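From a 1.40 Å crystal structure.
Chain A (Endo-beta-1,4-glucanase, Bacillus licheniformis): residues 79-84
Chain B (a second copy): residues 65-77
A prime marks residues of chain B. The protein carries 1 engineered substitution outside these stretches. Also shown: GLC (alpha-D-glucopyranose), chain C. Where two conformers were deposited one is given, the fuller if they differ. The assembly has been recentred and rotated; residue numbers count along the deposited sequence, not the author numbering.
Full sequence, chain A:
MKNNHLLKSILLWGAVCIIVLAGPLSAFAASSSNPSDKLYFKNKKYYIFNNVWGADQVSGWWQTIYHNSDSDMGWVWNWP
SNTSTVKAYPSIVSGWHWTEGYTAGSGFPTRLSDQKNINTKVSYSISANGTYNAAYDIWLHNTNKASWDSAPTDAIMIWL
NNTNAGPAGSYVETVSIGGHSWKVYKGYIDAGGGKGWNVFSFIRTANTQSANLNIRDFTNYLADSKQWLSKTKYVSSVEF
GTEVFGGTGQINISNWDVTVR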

ATOM      1  N   TRP A  79      -0.458  10.395 -11.364  1.00  8.73           N
ATOM      2  CA  TRP A  79      -1.049  11.731 -11.191  1.00  8.47           C
ATOM      3  C   TRP A  79      -2.367  11.748 -12.014  1.00  8.59           C
ATOM      4  O   TRP A  79      -2.416  12.264 -13.134  1.00  9.76           O
ATOM      5  CB  TRP A  79      -0.111  12.852 -11.626  1.00  9.25           C
ATOM      6  CG  TRP A  79       0.970  13.033 -10.637  1.00  8.88           C
ATOM      7  CD1 TRP A  79       2.250  12.619 -10.739  1.00  8.87           C
ATOM      8  CD2 TRP A  79       0.846  13.633  -9.346  1.00  8.49           C
ATOM      9  NE1 TRP A  79       2.956  12.929  -9.590  1.00  9.22           N
ATOM     10  CE2 TRP A  79       2.090  13.523  -8.710  1.00  9.02           C
ATOM     11  CE3 TRP A  79      -0.197  14.239  -8.666  1.00  9.04           C
ATOM     12  CZ2 TRP A  79       2.312  14.030  -7.445  1.00  9.69           C
ATOM     13  CZ3 TRP A  79       0.028  14.759  -7.415  1.00 10.13           C
ATOM     14  CH2 TRP A  79       1.274  14.630  -6.808  1.00  9.30           C
ATOM     15  N   PRO A  80      -3.448  11.137 -11.498  0.50  8.31           N
ATOM     16  CA  PRO A  80      -4.665  11.111 -12.310  0.50  8.77           C
ATOM     17  C   PRO A  80      -5.389  12.454 -12.397  0.50  9.74           C
ATOM     18  O   PRO A  80      -6.140  12.834 -11.509  0.50 11.16           O
ATOM     19  CB  PRO A  80      -5.528  10.029 -11.641  0.50  9.07           C
ATOM     20  CG  PRO A  80      -4.630   9.306 -10.726  0.50  7.47           C
ATOM     21  CD  PRO A  80      -3.613  10.317 -10.293  0.50  8.42           C
ATOM     22  N   SER A  81      -5.166  13.166 -13.493  1.00 11.34           N
ATOM     23  CA  SER A  81      -5.762  14.482 -13.719  1.00 11.81           C
ATOM     24  C   SER A  81      -5.610  14.877 -15.193  1.00 12.75           C
ATOM     25  O   SER A  81      -4.598  14.561 -15.819  1.00 14.23           O
ATOM     26  CB  SER A  81      -5.016  15.533 -12.897  1.00 12.41           C
ATOM     27  OG  SER A  81      -5.576  16.859 -13.111  1.00 12.56           O
ATOM     28  N   ASN A  82      -6.596  15.605 -15.693  1.00 11.73           N
ATOM     29  CA  ASN A  82      -6.574  16.135 -17.052  1.00 11.56           C
ATOM     30  C   ASN A  82      -6.141  17.591 -17.149  1.00 11.42           C
ATOM     31  O   ASN A  82      -6.060  18.123 -18.266  1.00 13.16           O
ATOM     32  CB  ASN A  82      -7.926  15.954 -17.738  1.00 11.64           C
ATOM     33  CG  ASN A  82      -9.036  16.737 -17.071  1.00 12.23           C
ATOM     34  OD1 ASN A  82      -8.843  17.913 -16.704  1.00 15.68           O
ATOM     35  ND2 ASN A  82     -10.213  16.125 -16.918  1.00 10.58           N
ATOM     36  N   THR A  83      -5.845  18.246 -16.023  1.00 11.44           N
ATOM     37  CA  THR A  83      -5.683  19.666 -16.056  1.00 11.62           C
ATOM     38  C   THR A  83      -4.273  20.090 -16.424  1.00 11.46           C
ATOM     39  O   THR A  83      -3.328  19.316 -16.368  1.00 12.06           O
ATOM     40  CB  THR A  83      -6.113  20.360 -14.777  1.00 11.79           C
ATOM     41  OG1 THR A  83      -5.165  20.018 -13.765  1.00 12.53           O
ATOM     42  CG2 THR A  83      -7.559  20.007 -14.358  1.00 13.67           C
ATOM     43  N   SER A  84      -4.157  21.355 -16.828  1.00 13.61           N
ATOM     44  CA  SER A  84      -2.915  21.929 -17.339  1.00 14.14           C
ATOM     45  C   SER A  84      -1.999  22.491 -16.245  1.00 14.93           C
ATOM     46  O   SER A  84      -0.982  23.096 -16.528  1.00 16.79           O
ATOM     47  CB  SER A  84      -3.258  23.042 -18.340  0.50 15.61           C
ATOM     48  OG  SER A  84      -3.846  24.115 -17.646  0.50 18.01           O
TER
ATOM     49  N   ILE B  65     -11.409   5.027  -7.011  1.00  8.14           N
ATOM     50  CA  ILE B  65     -12.197   6.085  -7.608  1.00  8.26           C
ATOM     51  C   ILE B  65     -11.685   7.437  -7.122  1.00  8.24           C
ATOM     52  O   ILE B  65     -11.243   7.544  -5.993  1.00  9.25           O
ATOM     53  CB  ILE B  65     -13.709   5.920  -7.335  1.00  8.42           C
ATOM     54  CG1 ILE B  65     -14.053   5.841  -5.842  1.00  9.05           C
ATOM     55  CG2 ILE B  65     -14.241   4.711  -8.124  1.00  9.77           C
ATOM     56  CD1 ILE B  65     -15.551   5.995  -5.505  1.00 10.04           C
ATOM     57  N   TYR B  66     -11.718   8.473  -7.971  1.00  8.07           N
ATOM     58  CA  TYR B  66     -11.276   9.801  -7.545  1.00  8.33           C
ATOM     59  C   TYR B  66     -12.098  10.909  -8.152  1.00  8.35           C
ATOM     60  O   TYR B  66     -12.652  10.800  -9.241  1.00  9.32           O
ATOM     61  CB  TYR B  66      -9.795  10.016  -7.878  1.00  9.07           C
ATOM     62  CG  TYR B  66      -9.476  10.237  -9.354  1.00  8.64           C
ATOM     63  CD1 TYR B  66      -9.215   9.187 -10.218  1.00  9.00           C
ATOM     64  CD2 TYR B  66      -9.422  11.508  -9.858  1.00  8.93           C
ATOM     65  CE1 TYR B  66      -8.907   9.419 -11.535  1.00  9.81           C
ATOM     66  CE2 TYR B  66      -9.118  11.760 -11.183  1.00  9.90           C
ATOM     67  CZ  TYR B  66      -8.879  10.698 -12.019  1.00  9.06           C
ATOM     68  OH  TYR B  66      -8.487  10.950 -13.335  1.00 10.14           O
ATOM     69  N   HIS B  67     -12.146  12.008  -7.398  1.00  8.64           N
ATOM     70  CA  HIS B  67     -12.799  13.237  -7.835  1.00  9.19           C
ATOM     71  C   HIS B  67     -11.933  14.394  -7.449  1.00  9.70           C
ATOM     72  O   HIS B  67     -11.756  14.638  -6.255  1.00 10.32           O
ATOM     73  CB  HIS B  67     -14.177  13.359  -7.160  1.00  9.92           C
ATOM     74  CG  HIS B  67     -14.955  14.589  -7.518  1.00  9.60           C
ATOM     75  ND1 HIS B  67     -14.819  15.770  -6.818  1.00 11.85           N
ATOM     76  CD2 HIS B  67     -15.877  14.819  -8.479  1.00 10.46           C
ATOM     77  CE1 HIS B  67     -15.614  16.679  -7.357  1.00 11.54           C
ATOM     78  NE2 HIS B  67     -16.282  16.127  -8.360  1.00 10.98           N
ATOM     79  N   ASN B  68     -11.378  15.095  -8.433  1.00  9.34           N
ATOM     80  CA  ASN B  68     -10.660  16.353  -8.185  1.00 10.03           C
ATOM     81  C   ASN B  68     -11.601  17.553  -8.350  1.00  9.97           C
ATOM     82  O   ASN B  68     -11.574  18.476  -7.555  1.00 12.47           O
ATOM     83  CB  ASN B  68      -9.453  16.484  -9.103  1.00  9.97           C
ATOM     84  CG  ASN B  68      -8.453  15.372  -8.939  1.00  9.67           C
ATOM     85  OD1 ASN B  68      -8.276  14.839  -7.824  1.00 10.35           O
ATOM     86  ND2 ASN B  68      -7.795  15.002 -10.036  1.00 10.43           N
ATOM     87  N   SER B  69     -12.395  17.522  -9.402  1.00  9.98           N
ATOM     88  CA  SER B  69     -13.473  18.474  -9.635  1.00 10.81           C
ATOM     89  C   SER B  69     -14.541  17.774 -10.476  1.00 11.64           C
ATOM     90  O   SER B  69     -14.315  16.670 -10.997  1.00 11.22           O
ATOM     91  CB  SER B  69     -12.970  19.684 -10.407  1.00 11.36           C
ATOM     92  OG  SER B  69     -12.760  19.357 -11.756  1.00 12.51           O
ATOM     93  N   ASP B  70     -15.626  18.489 -10.763  1.00 12.28           N
ATOM     94  CA  ASP B  70     -16.654  17.924 -11.600  1.00 12.39           C
ATOM     95  C   ASP B  70     -16.244  17.782 -13.074  1.00 12.88           C
ATOM     96  O   ASP B  70     -16.996  17.190 -13.880  1.00 15.60           O
ATOM     97  CB  ASP B  70     -17.934  18.739 -11.507  1.00 12.76           C
ATOM     98  CG  ASP B  70     -18.560  18.764 -10.132  1.00 14.10           C
ATOM     99  OD1 ASP B  70     -18.168  18.024  -9.212  1.00 12.50           O
ATOM    100  OD2 ASP B  70     -19.504  19.591  -9.978  1.00 20.41           O
ATOM    101  N   SER B  71     -15.101  18.348 -13.435  1.00 11.56           N
ATOM    102  CA  SER B  71     -14.521  18.163 -14.767  0.50 11.60           C
ATOM    103  C   SER B  71     -13.162  17.452 -14.743  1.00 11.64           C
ATOM    104  O   SER B  71     -12.428  17.520 -15.703  1.00 11.43           O
ATOM    105  CB  SER B  71     -14.392  19.507 -15.493  0.50 12.08           C
ATOM    106  OG  SER B  71     -13.445  20.336 -14.852  0.50 14.13           O
ATOM    107  N   ASP B  72     -12.866  16.753 -13.651  1.00 10.76           N
ATOM    108  CA  ASP B  72     -11.591  16.052 -13.516  1.00  9.87           C
ATOM    109  C   ASP B  72     -11.777  14.967 -12.470  1.00  9.56           C
ATOM    110  O   ASP B  72     -11.525  15.149 -11.281  1.00  9.93           O
ATOM    111  CB  ASP B  72     -10.486  17.045 -13.115  1.00 10.08           C
ATOM    112  CG  ASP B  72      -9.104  16.425 -13.120  1.00  9.57           C
ATOM    113  OD1 ASP B  72      -8.851  15.502 -13.952  1.00 10.24           O
ATOM    114  OD2 ASP B  72      -8.229  16.904 -12.329  1.00 10.91           O
ATOM    115  N   MET B  73     -12.159  13.801 -12.938  1.00  9.34           N
ATOM    116  CA  MET B  73     -12.542  12.687 -12.073  1.00  8.97           C
ATOM    117  C   MET B  73     -12.347  11.404 -12.831  1.00  9.31           C
ATOM    118  O   MET B  73     -12.191  11.447 -14.075  1.00 10.42           O
ATOM    119  CB  MET B  73     -13.980  12.843 -11.592  1.00  9.98           C
ATOM    120  CG  MET B  73     -14.996  12.823 -12.688  1.00 12.11           C
ATOM    121  SD  MET B  73     -16.678  13.121 -12.095  1.00 12.97           S
ATOM    122  CE  MET B  73     -17.500  13.686 -13.596  1.00 16.02           C
ATOM    123  N   GLY B  74     -12.392  10.268 -12.149  1.00  9.05           N
ATOM    124  CA  GLY B  74     -12.175   9.019 -12.864  1.00  9.31           C
ATOM    125  C   GLY B  74     -11.859   7.893 -11.913  1.00  8.73           C
ATOM    126  O   GLY B  74     -12.292   7.902 -10.751  1.00  9.03           O
ATOM    127  N   TRP B  75     -11.149   6.902 -12.410  1.00  8.14           N
ATOM    128  CA  TRP B  75     -10.797   5.727 -11.622  1.00  8.48           C
ATOM    129  C   TRP B  75      -9.618   5.011 -12.262  1.00  8.90           C
ATOM    130  O   TRP B  75      -9.346   5.202 -13.428  1.00  9.43           O
ATOM    131  CB  TRP B  75     -11.988   4.792 -11.380  1.00  9.37           C
ATOM    132  CG  TRP B  75     -12.808   4.474 -12.602  1.00  8.97           C
ATOM    133  CD1 TRP B  75     -12.614   3.446 -13.481  1.00  9.57           C
ATOM    134  CD2 TRP B  75     -14.000   5.146 -13.033  1.00  9.40           C
ATOM    135  NE1 TRP B  75     -13.565   3.489 -14.463  1.00  9.44           N
ATOM    136  CE2 TRP B  75     -14.453   4.497 -14.200  1.00  9.89           C
ATOM    137  CE3 TRP B  75     -14.734   6.239 -12.554  1.00  8.81           C
ATOM    138  CZ2 TRP B  75     -15.566   4.919 -14.911  1.00 10.19           C
ATOM    139  CZ3 TRP B  75     -15.835   6.662 -13.272  1.00 10.17           C
ATOM    140  CH2 TRP B  75     -16.243   5.996 -14.436  1.00  9.70           C
ATOM    141  N   VAL B  76      -8.932   4.224 -11.446  1.00  9.36           N
ATOM    142  CA  VAL B  76      -7.715   3.548 -11.753  0.50  9.18           C
ATOM    143  C   VAL B  76      -7.926   2.092 -11.305  1.00  9.47           C
ATOM    144  O   VAL B  76      -8.517   1.863 -10.249  1.00 10.61           O
ATOM    145  CB  VAL B  76      -6.603   4.247 -10.956  0.50  9.16           C
ATOM    146  CG1 VAL B  76      -5.240   3.748 -11.411  0.50 10.86           C
ATOM    147  CG2 VAL B  76      -6.752   5.821 -11.079  0.50  9.98           C
ATOM    148  N   TRP B  77      -7.419   1.127 -12.052  1.00  8.54           N
ATOM    149  CA  TRP B  77      -7.693  -0.265 -11.741  1.00  8.75           C
ATOM    150  C   TRP B  77      -6.563  -1.212 -12.125  1.00  8.84           C
ATOM    151  O   TRP B  77      -5.709  -0.907 -12.984  1.00  9.21           O
ATOM    152  CB  TRP B  77      -8.960  -0.746 -12.474  1.00  9.56           C
ATOM    153  CG  TRP B  77      -8.881  -0.832 -13.983  1.00  9.93           C
ATOM    154  CD1 TRP B  77      -8.414  -1.868 -14.723  1.00  9.63           C
ATOM    155  CD2 TRP B  77      -9.309   0.160 -14.931  1.00  9.66           C
ATOM    156  NE1 TRP B  77      -8.526  -1.580 -16.073  1.00  9.90           N
ATOM    157  CE2 TRP B  77      -9.084  -0.349 -16.220  1.00  9.68           C
ATOM    158  CE3 TRP B  77      -9.870   1.429 -14.812  1.00 10.42           C
ATOM    159  CZ2 TRP B  77      -9.438   0.350 -17.372  1.00 10.52           C
ATOM    160  CZ3 TRP B  77     -10.199   2.137 -15.973  1.00 10.94           C
ATOM    161  CH2 TRP B  77     -10.001   1.569 -17.220  1.00 10.73           C
TER
HETATM  162  C1  GLC C   1      -1.006  27.673 -19.852  1.00 23.47           C
HETATM  163  C2  GLC C   1      -0.260  28.551 -18.869  1.00 23.54           C
HETATM  164  C3  GLC C   1       1.204  28.134 -18.732  1.00 20.39           C
HETATM  165  C4  GLC C   1       1.317  26.626 -18.486  1.00 17.22           C
HETATM  166  C5  GLC C   1       0.529  25.888 -19.553  1.00 17.89           C
HETATM  167  C6  GLC C   1       0.526  24.371 -19.315  1.00 17.36           C
HETATM  168  O1  GLC C   1      -2.394  27.938 -19.737  1.00 25.90           O
HETATM  169  O2  GLC C   1      -0.263  29.885 -19.353  1.00 26.78           O
HETATM  170  O3  GLC C   1       1.838  28.840 -17.691  1.00 23.29           O
HETATM  171  O4  GLC C   1       2.671  26.214 -18.611  1.00 16.56           O
HETATM  172  O5  GLC C   1      -0.827  26.314 -19.500  1.00 21.25           O
HETATM  173  O6  GLC C   1      -0.354  23.791 -20.274  1.00 17.93           O
HETATM  174  O   HOH W   1     -10.563  19.948 -16.665  1.00 24.33           O

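Chain B enters the contact at Tyr66′, paired with Gly74′ through two backbone hydrogen bonds. Its CA-to-CB bond points toward chain A, and the flat ring offers a face to Pro80: Pro80 CB lies 3.8 Å from the centroid of the Tyr66′ ring, 29° off the normal, a CH-pi contact. Proline suits the site because its compact apolar ring can lay a CH group on an aromatic face.

At Asn68′ the chain turns a corner. Its amide donates twice: Asn68′ ND2 lies 3.1 Å from Pro80 O and 3.0 Å from Asp72′ OD2. The first bond, at 135°, is the more bent. A proline carbonyl remains a good acceptor although its nitrogen has no hydrogen to give, and an amide with two hydrogens can serve it while also steadying the neighboring carboxylate.

A type I turn from Ser69′ to Asp72′ follows, and Ser69′ OG accepts from Ser71′ N at 3.1 Å. Ser71′ O, within the turn, accepts from Asn82 ND2 at 2.9 Å in a straight bond. Water 1 also donates to Ser71′ O at 3.2 Å and to Asn82 OD1 at 2.7 Å, so both ends of the Asn82 amide are used.

Asp72′ is the polar center. Asp72′ OD2 receives Ser81 OG at 2.8 Å, while Asp72′ OD1 receives the backbone Asn82 N at 2.9 Å; a carboxylate can thus hold two successive residues. Ser81 OG in turn accepts from Thr83 N at 3.2 Å, bracing the loop.

Met73′ points away. Gly74′ has backbone angles that call for glycine, and a CB there would crowd Tyr66′ OH. Val76′ points toward chain A again, its CG2 4.1 Å from Pro80 CG, adding a second apolar contact to the proline ring.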